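Local coordinates for putative dihydrodipicolinate synthase family protein (Coccidioides immitis, PDB 3QFE), which is of unassigned function but belongs to the dihydrodipicolinate synthase family of TIM-barrel proteins, at residues S33-Y38 and R74-P79; Q68-A73 and S103-N108. All blocks are in the same frame, centred on the assembly; numbering follows the deposited sequence.

Contact 1: S33-Y38 and R74-P79; sequences SQERYY and RKAVGP
Gln34, one turn before Tyr38, ties helix 31-42 to the loop after strand 13-17. Its NE2 lies over one face of the Tyr38 ring, nearer its border than its centre, and is hydrogen-bonded to Val19 O. Glu35 carries the polar half of the contact. Its CG is anti to the backbone N (chi1 -161°) and the chain runs on extended, so the carboxylate reaches Lys75 although the bond to CB does not point there. The two side chains pass each other at a slant. Glu35 OE2 rests on the aliphatic part of Lys75, 3.3 Å from Lys75 CE. Glu35 OE1 and Lys75 NZ form a long salt bridge of 3.6 Å. One water donates to Glu35 OE2 and to Lys75 O, tying the carboxylate to the opposite backbone. Helices 31-42 and 63-77 are successive outer helices of the TIM barrel, and the small Ala76 side chain is consistent with their close approach. Its CB points at helix 31-42 and lies 3.5 Å from Glu35 O. The CA atoms of Glu35 and Ala76 are 5.3 Å apart. At Tyr38, CB meets Ala76 CB at 3.6 Å. The Tyr38 CG is anti to the carbonyl carbon (chi1 -74°), which carries the ring away from segment 74-79, with Ala76 CB near the ring plane at its edge. Val77 CG1 approaches Tyr38 O. Gly78 leaves the helix with positive phi, and its O accepts from Arg74 NH1 at 2.9 Å, in the plane of both groups.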
loop_
_atom_site.group_PDB
_atom_site.type_symbol
_atom_site.label_atom_id
_atom_site.label_comp_id
_atom_site.label_asym_id
_atom_site.label_seq_id
_atom_site.Cartn_x
_atom_site.Cartn_y
_atom_site.Cartn_z
ATOM N N SER A 33 2.527 -14.314 13.515
ATOM C CA SER A 33 3.590 -13.499 12.955
ATOM C C SER A 33 3.054 -12.231 12.291
ATOM O O SER A 33 3.605 -11.146 12.475
ATOM C CB SER A 33 4.446 -14.310 11.999
ATOM O OG SER A 33 4.903 -15.467 12.681
ATOM N N GLN A 34 1.968 -12.373 11.531
ATOM C CA GLN A 34 1.349 -11.256 10.844
ATOM C C GLN A 34 0.987 -10.119 11.798
ATOM O O GLN A 34 1.173 -8.946 11.468
ATOM C CB GLN A 34 0.071 -11.721 10.117
ATOM C CG GLN A 34 -0.408 -10.728 9.087
ATOM C CD GLN A 34 0.479 -10.703 7.863
ATOM O OE1 GLN A 34 0.571 -11.681 7.121
ATOM N NE2 GLN A 34 1.145 -9.604 7.654
ATOM N N GLU A 35 0.417 -10.455 12.946
ATOM C CA GLU A 35 0.062 -9.432 13.922
ATOM C C GLU A 35 1.310 -8.677 14.455
ATOM O O GLU A 35 1.286 -7.444 14.539
ATOM C CB GLU A 35 -0.737 -10.021 15.081
ATOM C CG GLU A 35 -1.512 -8.963 15.850
ATOM C CD GLU A 35 -2.056 -9.465 17.174
ATOM O OE1 GLU A 35 -2.108 -10.690 17.346
ATOM O OE2 GLU A 35 -2.436 -8.651 18.053
ATOM N N ARG A 36 2.370 -9.421 14.788
ATOM C CA ARG A 36 3.638 -8.838 15.221
ATOM C C ARG A 36 4.158 -7.859 14.200
ATOM O O ARG A 36 4.624 -6.774 14.552
ATOM C CB ARG A 36 4.709 -9.913 15.454
ATOM C CG ARG A 36 4.422 -10.805 16.620
ATOM C CD ARG A 36 5.609 -11.677 16.975
ATOM N NE ARG A 36 5.334 -12.417 18.206
ATOM C CZ ARG A 36 6.132 -13.355 18.705
ATOM N NH1 ARG A 36 5.802 -13.972 19.837
ATOM N NH2 ARG A 36 7.258 -13.672 18.073
ATOM N N TYR A 37 4.065 -8.246 12.929
ATOM C CA TYR A 37 4.640 -7.491 11.825
ATOM C C TYR A 37 3.868 -6.206 11.544
ATOM O O TYR A 37 4.456 -5.140 11.466
ATOM C CB TYR A 37 4.702 -8.375 10.577
ATOM C CG TYR A 37 5.301 -7.697 9.362
ATOM C CD1 TYR A 37 6.676 -7.427 9.288
ATOM C CD2 TYR A 37 4.501 -7.318 8.299
ATOM C CE1 TYR A 37 7.238 -6.811 8.173
ATOM C CE2 TYR A 37 5.044 -6.693 7.179
ATOM C CZ TYR A 37 6.419 -6.442 7.122
ATOM O OH TYR A 37 6.959 -5.820 6.003
ATOM N N TYR A 38 2.545 -6.311 11.417
ATOM C CA TYR A 38 1.687 -5.140 11.255
ATOM C C TYR A 38 1.878 -4.141 12.403
ATOM O O TYR A 38 1.919 -2.924 12.176
ATOM C CB TYR A 38 0.223 -5.551 11.263
ATOM C CG TYR A 38 -0.344 -6.256 10.034
ATOM C CD1 TYR A 38 0.173 -6.058 8.771
ATOM C CD2 TYR A 38 -1.456 -7.082 10.160
ATOM C CE1 TYR A 38 -0.389 -6.693 7.665
ATOM C CE2 TYR A 38 -2.038 -7.704 9.064
ATOM C CZ TYR A 38 -1.496 -7.506 7.824
ATOM O OH TYR A 38 -2.061 -8.128 6.753
ATOM N N ARG A 74 -6.409 -4.715 12.139
ATOM C CA ARG A 74 -7.075 -3.838 13.124
ATOM C C ARG A 74 -6.627 -4.125 14.566
ATOM O O ARG A 74 -6.384 -3.205 15.336
ATOM C CB ARG A 74 -8.602 -3.919 12.996
ATOM C CG ARG A 74 -9.403 -3.152 14.073
ATOM C CD ARG A 74 -9.043 -1.665 14.032
ATOM N NE ARG A 74 -9.373 -1.046 12.740
ATOM C CZ ARG A 74 -8.800 0.062 12.262
ATOM N NH1 ARG A 74 -7.838 0.688 12.950
ATOM N NH2 ARG A 74 -9.176 0.546 11.068
ATOM N N LYS A 75 -6.524 -5.401 14.925
ATOM C CA LYS A 75 -6.075 -5.795 16.258
ATOM C C LYS A 75 -4.613 -5.348 16.500
ATOM O O LYS A 75 -4.268 -4.896 17.588
ATOM C CB LYS A 75 -6.239 -7.306 16.445
ATOM C CG LYS A 75 -5.802 -7.834 17.796
ATOM C CD LYS A 75 -6.042 -9.365 17.938
ATOM C CE LYS A 75 -5.260 -9.947 19.154
ATOM N NZ LYS A 75 -5.172 -11.451 19.159
ATOM N N ALA A 76 -3.771 -5.444 15.477
ATOM C CA ALA A 76 -2.354 -5.082 15.618
ATOM C C ALA A 76 -2.129 -3.598 15.848
ATOM O O ALA A 76 -1.174 -3.238 16.527
ATOM C CB ALA A 76 -1.568 -5.508 14.373
ATOM N N VAL A 77 -2.979 -2.745 15.257
ATOM C CA VAL A 77 -2.723 -1.294 15.225
ATOM C C VAL A 77 -3.629 -0.473 16.179
ATOM O O VAL A 77 -3.322 0.683 16.500
ATOM C CB VAL A 77 -2.750 -0.720 13.772
ATOM C CG1 VAL A 77 -1.964 -1.624 12.809
ATOM C CG2 VAL A 77 -4.200 -0.533 13.245
ATOM N N GLY A 78 -4.728 -1.077 16.639
ATOM C CA GLY A 78 -5.664 -0.385 17.515
ATOM C C GLY A 78 -6.677 0.412 16.717
ATOM O O GLY A 78 -6.544 0.530 15.501
ATOM N N PRO A 79 -7.671 1.009 17.397
ATOM C CA PRO A 79 -8.814 1.632 16.697
ATOM C C PRO A 79 -8.550 2.989 16.045
ATOM O O PRO A 79 -9.369 3.430 15.237
ATOM C CB PRO A 79 -9.861 1.791 17.811
ATOM C CG PRO A 79 -9.044 2.021 19.034
ATOM C CD PRO A 79 -7.790 1.135 18.861
HETATM O O HOH W 1 -2.315 -6.082 19.348
#

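Contact 2: Q68-A73 and S103-N108; sequences QLIATA and SVAGAN
The end of helix 92-105 and the turn leading to strand 109-112 pack here against helix 63-77, its predecessor on the outside of the TIM barrel. Helix 92-105 closes with a Schellman motif in which Gly106 has positive phi (110°). The approach is close: the CA atoms of Ala71 and Ala105 are 4.7 Å apart. Ala105 points its CB at the other helix, where it lies 3.8 Å from both Ile70 CB and Ala71 N. Ile70 CG2 is anti to the backbone N and also lies 3.8 Å from Ala105 CB. The same methyl reaches past the helix end to the turn, 4.0 Å from Ala107 CB. Ile70 and Ala107 both touch Ala85 on strand 83-86 and Ala102, so this side of the contact faces the barrel wall. Ala71 lies further out. Its CB is 4.2 Å from Ala105 CB, and its CA makes a CA-H...O contact of 3.5 Å with Ala105 O, with 147° at the hydrogen. On the far side of helix 63-77, Thr72 OG1 donates to Gln68 O from above the carbonyl plane, and Thr72 N uses the same oxygen. Between the segments the contact thus rests on van der Waals packing of methyl groups and backbone, with the CA-H...O contact as a weak polar addition.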
loop_
_atom_site.group_PDB
_atom_site.type_symbol
_atom_site.label_atom_id
_atom_site.label_comp_id
_atom_site.label_asym_id
_atom_site.label_seq_id
_atom_site.Cartn_x
_atom_site.Cartn_y
_atom_site.Cartn_z
ATOM N N GLN A 68 -9.671 -12.240 7.560
ATOM C CA GLN A 68 -8.837 -12.500 8.736
ATOM C C GLN A 68 -7.666 -11.528 8.761
ATOM O O GLN A 68 -7.270 -11.059 9.822
ATOM C CB GLN A 68 -8.330 -13.950 8.773
ATOM C CG GLN A 68 -9.435 -14.888 9.130
ATOM C CD GLN A 68 -9.129 -16.355 8.840
ATOM O OE1 GLN A 68 -8.183 -16.694 8.108
ATOM N NE2 GLN A 68 -9.941 -17.237 9.422
ATOM N N LEU A 69 -7.121 -11.211 7.598
ATOM C CA LEU A 69 -5.977 -10.318 7.578
ATOM C C LEU A 69 -6.396 -8.925 7.982
ATOM O O LEU A 69 -5.698 -8.287 8.758
ATOM C CB LEU A 69 -5.298 -10.319 6.231
ATOM C CG LEU A 69 -4.486 -11.567 5.903
ATOM C CD1 LEU A 69 -3.986 -11.394 4.476
ATOM C CD2 LEU A 69 -3.296 -11.703 6.879
ATOM N N ILE A 70 -7.560 -8.471 7.503
ATOM C CA ILE A 70 -8.029 -7.149 7.869
ATOM C C ILE A 70 -8.244 -7.093 9.370
ATOM O O ILE A 70 -7.750 -6.174 10.023
ATOM C CB ILE A 70 -9.306 -6.721 7.111
ATOM C CG1 ILE A 70 -9.011 -6.684 5.598
ATOM C CG2 ILE A 70 -9.732 -5.311 7.550
ATOM C CD1 ILE A 70 -10.280 -6.566 4.699
ATOM N N ALA A 71 -8.938 -8.093 9.918
ATOM C CA ALA A 71 -9.217 -8.164 11.357
ATOM C C ALA A 71 -7.914 -8.220 12.175
ATOM O O ALA A 71 -7.787 -7.606 13.238
ATOM C CB ALA A 71 -10.106 -9.407 11.668
ATOM N N THR A 72 -6.938 -8.953 11.656
ATOM C CA THR A 72 -5.639 -9.068 12.302
ATOM C C THR A 72 -4.923 -7.702 12.252
ATOM O O THR A 72 -4.365 -7.261 13.270
ATOM C CB THR A 72 -4.810 -10.227 11.679
ATOM O OG1 THR A 72 -5.478 -11.464 11.948
ATOM C CG2 THR A 72 -3.386 -10.286 12.239
ATOM N N ALA A 73 -4.985 -7.017 11.101
ATOM C CA ALA A 73 -4.457 -5.670 11.004
ATOM C C ALA A 73 -5.073 -4.775 12.069
ATOM O O ALA A 73 -4.331 -4.181 12.868
ATOM C CB ALA A 73 -4.638 -5.078 9.599
ATOM N N SER A 103 -15.521 -4.040 5.881
ATOM C CA SER A 103 -16.224 -3.184 6.800
ATOM C C SER A 103 -16.407 -3.893 8.135
ATOM O O SER A 103 -16.029 -3.354 9.178
ATOM C CB SER A 103 -17.566 -2.789 6.204
ATOM O OG SER A 103 -18.242 -1.916 7.079
ATOM N N VAL A 104 -16.953 -5.106 8.097
ATOM C CA VAL A 104 -17.131 -5.904 9.317
ATOM C C VAL A 104 -15.775 -6.166 10.043
ATOM O O VAL A 104 -15.702 -6.127 11.255
ATOM C CB VAL A 104 -17.919 -7.244 9.041
ATOM C CG1 VAL A 104 -17.996 -8.131 10.303
ATOM C CG2 VAL A 104 -19.354 -6.950 8.526
ATOM N N ALA A 105 -14.707 -6.367 9.294
ATOM C CA ALA A 105 -13.432 -6.722 9.902
ATOM C C ALA A 105 -12.686 -5.509 10.478
ATOM O O ALA A 105 -11.697 -5.673 11.159
ATOM C CB ALA A 105 -12.578 -7.489 8.916
ATOM N N GLY A 106 -13.172 -4.300 10.205
ATOM C CA GLY A 106 -12.630 -3.092 10.803
ATOM C C GLY A 106 -11.852 -2.115 9.929
ATOM O O GLY A 106 -11.231 -1.205 10.466
ATOM N N ALA A 107 -11.853 -2.269 8.604
ATOM C CA ALA A 107 -11.173 -1.301 7.715
ATOM C C ALA A 107 -11.819 0.105 7.758
ATOM O O ALA A 107 -12.995 0.225 8.129
ATOM C CB ALA A 107 -11.126 -1.826 6.300
ATOM N N ASN A 108 -11.057 1.166 7.433
ATOM C CA ASN A 108 -11.617 2.538 7.378
ATOM C C ASN A 108 -11.951 2.943 5.944
ATOM O O ASN A 108 -12.879 3.741 5.701
ATOM C CB ASN A 108 -10.656 3.590 7.955
ATOM C CG ASN A 108 -10.154 3.244 9.342
ATOM O OD1 ASN A 108 -8.996 2.856 9.518
ATOM N ND2 ASN A 108 -11.008 3.379 10.328
#

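How the contacts relate
Both contacts use helix 63-77, so it lies between helix 31-42 in contact 1 and the end of helix 92-105 in contact 2. Their centres are 10 Å apart. Contact 1 is a surface contact and adds a charged pair and a water to its alanine packing. Contact 2 is partly buried and almost wholly apolar. Arg74 of contact 1 joins them: its NH2 probably hydrogen-bonds Gly106 O and Asn108 OD1, both at 2.8 Å, in the turn of contact 2. Tyr38 of contact 1 also reaches segment 68-73: its CD2 is 3.4 Å from Ala73 CA.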